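Local coordinates for glucokinase (Enterococcus faecalis, PDB 2QM1), which probably phosphorylates glucose at the expense of ATP, as a sugar kinase of the ROK family, at residues K6-F20 against L23-T37. Residues are numbered along the deposited sequence; the frame is centred on the assembly and turned at random.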
loop_
_atom_site.group_PDB
_atom_site.type_symbol
_atom_site.label_atom_id
_atom_site.label_comp_id
_atom_site.label_asym_id
_atom_site.label_seq_id
_atom_site.Cartn_x
_atom_site.Cartn_y
_atom_site.Cartn_z
ATOM N N LYS B 6 -9.771 -3.971 34.813
ATOM C CA LYS B 6 -10.304 -4.099 33.453
ATOM C C LYS B 6 -9.494 -5.091 32.680
ATOM O O LYS B 6 -8.256 -5.100 32.790
ATOM C CB LYS B 6 -10.210 -2.788 32.686
ATOM C CG LYS B 6 -10.855 -1.520 33.307
ATOM C CD LYS B 6 -12.128 -1.761 34.030
ATOM C CE LYS B 6 -13.307 -2.067 33.140
ATOM N NZ LYS B 6 -14.576 -1.720 33.926
ATOM N N LYS B 7 -10.199 -5.869 31.871
ATOM C CA LYS B 7 -9.656 -6.951 31.053
ATOM C C LYS B 7 -10.223 -6.889 29.628
ATOM O O LYS B 7 -11.318 -6.354 29.389
ATOM C CB LYS B 7 -9.970 -8.313 31.677
ATOM C CG LYS B 7 -9.418 -8.526 33.142
ATOM C CD LYS B 7 -9.963 -9.830 33.735
ATOM C CE LYS B 7 -9.474 -10.105 35.201
ATOM N NZ LYS B 7 -9.953 -9.024 36.120
ATOM N N ILE B 8 -9.431 -7.385 28.683
ATOM C CA ILE B 8 -9.881 -7.532 27.296
ATOM C C ILE B 8 -9.592 -9.002 26.942
ATOM O O ILE B 8 -8.700 -9.633 27.535
ATOM C CB ILE B 8 -9.175 -6.518 26.333
ATOM C CG1 ILE B 8 -7.662 -6.697 26.426
ATOM C CG2 ILE B 8 -9.523 -5.071 26.711
ATOM C CD1 ILE B 8 -6.906 -5.599 25.822
ATOM N N ILE B 9 -10.422 -9.548 26.060
ATOM C CA ILE B 9 -10.268 -10.912 25.576
ATOM C C ILE B 9 -9.820 -10.862 24.107
ATOM O O ILE B 9 -10.401 -10.138 23.288
ATOM C CB ILE B 9 -11.600 -11.717 25.719
ATOM C CG1 ILE B 9 -11.963 -11.913 27.196
ATOM C CG2 ILE B 9 -11.479 -13.115 24.968
ATOM C CD1 ILE B 9 -13.434 -12.314 27.481
ATOM N N GLY B 10 -8.794 -11.636 23.774
ATOM C CA GLY B 10 -8.437 -11.828 22.348
ATOM C C GLY B 10 -8.680 -13.261 21.894
ATOM O O GLY B 10 -8.460 -14.190 22.646
ATOM N N ILE B 11 -9.159 -13.424 20.667
ATOM C CA ILE B 11 -9.411 -14.742 20.087
ATOM C C ILE B 11 -8.598 -14.823 18.813
ATOM O O ILE B 11 -8.660 -13.923 17.960
ATOM C CB ILE B 11 -10.897 -14.981 19.768
ATOM C CG1 ILE B 11 -11.730 -14.852 21.060
ATOM C CG2 ILE B 11 -11.081 -16.369 19.041
ATOM C CD1 ILE B 11 -13.240 -14.333 20.889
ATOM N N ASP B 12 -7.848 -15.914 18.705
ATOM C CA ASP B 12 -7.085 -16.222 17.522
ATOM C C ASP B 12 -7.652 -17.514 16.876
ATOM O O ASP B 12 -7.279 -18.639 17.221
ATOM C CB ASP B 12 -5.597 -16.273 17.903
ATOM C CG ASP B 12 -4.707 -16.639 16.753
ATOM O OD1 ASP B 12 -5.244 -16.864 15.656
ATOM O OD2 ASP B 12 -3.461 -16.726 16.961
ATOM N N LEU B 13 -8.564 -17.311 15.929
ATOM C CA LEU B 13 -9.299 -18.396 15.264
ATOM C C LEU B 13 -8.483 -18.916 14.081
ATOM O O LEU B 13 -8.356 -18.217 13.071
ATOM C CB LEU B 13 -10.677 -17.887 14.756
ATOM C CG LEU B 13 -11.450 -18.807 13.785
ATOM C CD1 LEU B 13 -11.712 -20.206 14.370
ATOM C CD2 LEU B 13 -12.787 -18.217 13.173
ATOM N N GLY B 14 -7.928 -20.129 14.202
ATOM C CA GLY B 14 -7.141 -20.727 13.110
ATOM C C GLY B 14 -7.784 -21.980 12.538
ATOM O O GLY B 14 -8.704 -22.525 13.128
ATOM N N GLY B 15 -7.303 -22.458 11.391
ATOM C CA GLY B 15 -7.936 -23.644 10.740
ATOM C C GLY B 15 -7.980 -24.928 11.566
ATOM O O GLY B 15 -8.855 -25.787 11.375
ATOM N N THR B 16 -7.034 -25.050 12.497
ATOM C CA THR B 16 -6.896 -26.239 13.366
ATOM C C THR B 16 -7.174 -26.016 14.853
ATOM O O THR B 16 -7.715 -26.920 15.525
ATOM C CB THR B 16 -5.448 -26.768 13.321
ATOM O OG1 THR B 16 -4.840 -26.404 12.079
ATOM C CG2 THR B 16 -5.435 -28.232 13.473
ATOM N N THR B 17 -6.774 -24.833 15.345
ATOM C CA THR B 17 -6.870 -24.450 16.764
ATOM C C THR B 17 -7.506 -23.063 16.925
ATOM O O THR B 17 -7.366 -22.218 16.046
ATOM C CB THR B 17 -5.484 -24.396 17.479
ATOM O OG1 THR B 17 -4.460 -25.021 16.685
ATOM C CG2 THR B 17 -5.569 -25.050 18.840
ATOM N N ILE B 18 -8.224 -22.850 18.032
ATOM C CA ILE B 18 -8.739 -21.520 18.368
ATOM C C ILE B 18 -8.077 -21.209 19.704
ATOM O O ILE B 18 -8.211 -21.989 20.664
ATOM C CB ILE B 18 -10.313 -21.478 18.535
ATOM C CG1 ILE B 18 -11.028 -22.151 17.340
ATOM C CG2 ILE B 18 -10.788 -20.000 18.779
ATOM C CD1 ILE B 18 -12.577 -22.282 17.513
ATOM N N LYS B 19 -7.332 -20.107 19.743
ATOM C CA LYS B 19 -6.614 -19.716 20.943
ATOM C C LYS B 19 -7.277 -18.481 21.544
ATOM O O LYS B 19 -7.705 -17.624 20.804
ATOM C CB LYS B 19 -5.202 -19.351 20.589
ATOM C CG LYS B 19 -4.447 -20.446 19.925
ATOM C CD LYS B 19 -2.993 -20.248 20.223
ATOM C CE LYS B 19 -2.145 -20.642 19.081
ATOM N NZ LYS B 19 -2.345 -19.576 18.055
ATOM N N PHE B 20 -7.308 -18.407 22.876
ATOM C CA PHE B 20 -7.914 -17.295 23.617
ATOM C C PHE B 20 -6.883 -16.743 24.575
ATOM O O PHE B 20 -5.972 -17.483 25.030
ATOM C CB PHE B 20 -9.090 -17.787 24.437
ATOM C CG PHE B 20 -10.108 -18.552 23.659
ATOM C CD1 PHE B 20 -11.288 -17.949 23.267
ATOM C CD2 PHE B 20 -9.914 -19.896 23.355
ATOM C CE1 PHE B 20 -12.247 -18.664 22.547
ATOM C CE2 PHE B 20 -10.869 -20.611 22.613
ATOM C CZ PHE B 20 -12.041 -20.000 22.231
ATOM N N LEU B 23 -6.241 -10.375 28.819
ATOM C CA LEU B 23 -5.108 -9.501 28.932
ATOM C C LEU B 23 -5.499 -8.284 29.714
ATOM O O LEU B 23 -6.685 -7.955 29.778
ATOM C CB LEU B 23 -4.672 -9.083 27.517
ATOM C CG LEU B 23 -4.069 -10.114 26.554
ATOM C CD1 LEU B 23 -5.111 -10.755 25.660
ATOM C CD2 LEU B 23 -3.005 -9.478 25.650
ATOM N N THR B 24 -4.515 -7.595 30.291
ATOM C CA THR B 24 -4.771 -6.263 30.864
ATOM C C THR B 24 -4.982 -5.303 29.708
ATOM O O THR B 24 -4.599 -5.613 28.556
ATOM C CB THR B 24 -3.569 -5.711 31.673
ATOM O OG1 THR B 24 -2.475 -5.496 30.778
ATOM C CG2 THR B 24 -3.130 -6.678 32.786
ATOM N N THR B 25 -5.571 -4.139 29.999
ATOM C CA THR B 25 -5.786 -3.155 28.962
ATOM C C THR B 25 -4.477 -2.623 28.401
ATOM O O THR B 25 -4.496 -2.057 27.345
ATOM C CB THR B 25 -6.694 -1.971 29.386
ATOM O OG1 THR B 25 -6.073 -1.246 30.458
ATOM C CG2 THR B 25 -8.158 -2.456 29.800
ATOM N N ASP B 26 -3.355 -2.785 29.107
ATOM C CA ASP B 26 -2.021 -2.495 28.535
ATOM C C ASP B 26 -1.466 -3.660 27.685
ATOM O O ASP B 26 -0.318 -3.615 27.244
ATOM C CB ASP B 26 -1.028 -2.174 29.660
ATOM C CG ASP B 26 0.258 -1.486 29.151
ATOM O OD1 ASP B 26 0.167 -0.623 28.232
ATOM O OD2 ASP B 26 1.362 -1.806 29.693
ATOM N N GLY B 27 -2.253 -4.719 27.493
ATOM C CA GLY B 27 -1.856 -5.844 26.661
ATOM C C GLY B 27 -0.832 -6.805 27.237
ATOM O O GLY B 27 -0.112 -7.438 26.486
ATOM N N VAL B 28 -0.784 -6.931 28.563
ATOM C CA VAL B 28 -0.087 -8.022 29.245
ATOM C C VAL B 28 -1.049 -9.199 29.414
ATOM O O VAL B 28 -2.144 -9.028 29.930
ATOM C CB VAL B 28 0.371 -7.612 30.653
ATOM C CG1 VAL B 28 1.193 -8.705 31.338
ATOM C CG2 VAL B 28 1.102 -6.231 30.628
ATOM N N VAL B 29 -0.613 -10.378 28.986
ATOM C CA VAL B 29 -1.411 -11.596 28.977
ATOM C C VAL B 29 -1.586 -12.123 30.420
ATOM O O VAL B 29 -0.606 -12.364 31.103
ATOM C CB VAL B 29 -0.711 -12.700 28.034
ATOM C CG1 VAL B 29 -1.494 -14.016 28.011
ATOM C CG2 VAL B 29 -0.565 -12.199 26.626
ATOM N N GLN B 30 -2.825 -12.269 30.896
ATOM C CA GLN B 30 -3.083 -12.852 32.212
ATOM C C GLN B 30 -3.318 -14.392 32.185
ATOM O O GLN B 30 -2.850 -15.089 33.084
ATOM C CB GLN B 30 -4.268 -12.131 32.870
ATOM C CG GLN B 30 -4.074 -10.595 33.075
ATOM C CD GLN B 30 -5.297 -9.885 33.681
ATOM O OE1 GLN B 30 -6.462 -10.349 33.570
ATOM N NE2 GLN B 30 -5.047 -8.745 34.286
ATOM N N GLN B 31 -4.031 -14.906 31.156
ATOM C CA GLN B 31 -4.341 -16.354 30.959
ATOM C C GLN B 31 -4.451 -16.658 29.500
ATOM O O GLN B 31 -4.873 -15.800 28.768
ATOM C CB GLN B 31 -5.720 -16.743 31.504
ATOM C CG GLN B 31 -6.429 -15.705 32.263
ATOM C CD GLN B 31 -7.649 -16.234 32.965
ATOM O OE1 GLN B 31 -8.029 -17.407 32.813
ATOM N NE2 GLN B 31 -8.289 -15.367 33.736
ATOM N N LYS B 32 -4.107 -17.894 29.096
ATOM C CA LYS B 32 -4.267 -18.375 27.728
ATOM C C LYS B 32 -4.889 -19.738 27.762
ATOM O O LYS B 32 -4.678 -20.474 28.717
ATOM C CB LYS B 32 -2.896 -18.572 27.035
ATOM C CG LYS B 32 -2.001 -17.312 26.920
ATOM C CD LYS B 32 -0.600 -17.738 26.521
ATOM C CE LYS B 32 -0.548 -18.363 25.137
ATOM N NZ LYS B 32 0.929 -18.559 24.785
ATOM N N TRP B 33 -5.616 -20.089 26.691
ATOM C CA TRP B 33 -6.221 -21.424 26.550
ATOM C C TRP B 33 -6.614 -21.679 25.113
ATOM O O TRP B 33 -6.592 -20.758 24.278
ATOM C CB TRP B 33 -7.385 -21.602 27.518
ATOM C CG TRP B 33 -8.665 -20.830 27.233
ATOM C CD1 TRP B 33 -9.783 -21.315 26.609
ATOM C CD2 TRP B 33 -8.977 -19.481 27.622
ATOM N NE1 TRP B 33 -10.783 -20.353 26.575
ATOM C CE2 TRP B 33 -10.323 -19.215 27.184
ATOM C CE3 TRP B 33 -8.276 -18.476 28.308
ATOM C CZ2 TRP B 33 -10.959 -17.978 27.390
ATOM C CZ3 TRP B 33 -8.898 -17.227 28.508
ATOM C CH2 TRP B 33 -10.243 -16.991 28.048
ATOM N N SER B 34 -6.871 -22.927 24.763
ATOM C CA SER B 34 -7.265 -23.193 23.372
ATOM C C SER B 34 -8.250 -24.341 23.278
ATOM O O SER B 34 -8.537 -25.001 24.289
ATOM C CB SER B 34 -6.035 -23.354 22.406
ATOM O OG SER B 34 -5.233 -24.459 22.783
ATOM N N ILE B 35 -8.827 -24.506 22.084
ATOM C CA ILE B 35 -9.612 -25.689 21.715
ATOM C C ILE B 35 -9.349 -25.999 20.241
ATOM O O ILE B 35 -8.793 -25.154 19.513
ATOM C CB ILE B 35 -11.152 -25.483 21.888
ATOM C CG1 ILE B 35 -11.676 -24.454 20.835
ATOM C CG2 ILE B 35 -11.504 -25.135 23.368
ATOM C CD1 ILE B 35 -13.008 -23.825 21.092
ATOM N N GLU B 36 -9.767 -27.190 19.802
ATOM C CA GLU B 36 -9.732 -27.558 18.379
ATOM C C GLU B 36 -10.754 -26.750 17.608
ATOM O O GLU B 36 -11.797 -26.369 18.128
ATOM C CB GLU B 36 -10.043 -29.057 18.158
ATOM C CG GLU B 36 -9.347 -30.002 19.121
ATOM C CD GLU B 36 -9.506 -31.498 18.740
ATOM O OE1 GLU B 36 -10.629 -32.065 18.899
ATOM O OE2 GLU B 36 -8.479 -32.101 18.306
ATOM N N THR B 37 -10.480 -26.543 16.339
ATOM C CA THR B 37 -11.426 -25.892 15.464
ATOM C C THR B 37 -12.247 -27.018 14.830
ATOM O O THR B 37 -11.696 -27.806 14.087
ATOM C CB THR B 37 -10.681 -25.062 14.401
ATOM O OG1 THR B 37 -9.647 -24.275 15.024
ATOM C CG2 THR B 37 -11.646 -24.138 13.613
HETATM O O HOH W 1 -6.333 -3.620 33.066
HETATM O O HOH W 2 -7.264 -7.100 34.938
#
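Phe20 and Trp33 face each other as a hydrogen-bonded antiparallel pair, and their rings form an offset stack: the phenyl lies almost parallel (planes at 6°) over the five-membered ring of the indole, centroids 4.4 Å apart. The slip leaves Phe20 CB over the six-membered ring, a CH-pi contact 3.5 Å from that ring's centroid. Trp33 reaches this place because chi1 of 71° sets its CG between backbone N and carbonyl carbon, folding the indole back over Phe20. At the far edge of the phenyl, CZ meets Ile35 CD1 at 4.1 Å; Ile35 also lies alongside Ile18, both pointing the same way, with their CD1 atoms 3.9 Å apart. Ile18 and Phe20 exchange paired backbone bonds with Ile35 and Trp33, the straightest running from Ile18 N to Ile35 O (2.8 Å, 171° at the hydrogen). Beyond Ile18, Thr37 turns in toward the Gly14-Thr16 loop: its OG1 donates to Gly14 O at 2.7 Å, and its N bonds to Thr16 O from above the carbonyl plane. On the face bearing Lys19 and Ser34, Lys19 NZ reaches back to Asp12 OD2 in a salt bridge. At the other end Ile8 and Leu23 exchange two backbone bonds, and a water links Lys6 O to Gln30 NE2. Strands 7-13, 17-24 and 29-36 form two successive hairpins sharing the middle strand in this actin-like ATPase fold; 29-36 is outermost, and 7-13 pairs in parallel with strand 68-75. Helix 46-60 packs on the aromatic face, where Ser53 hydrogen-bonds Trp33 NE1 and touches Phe20.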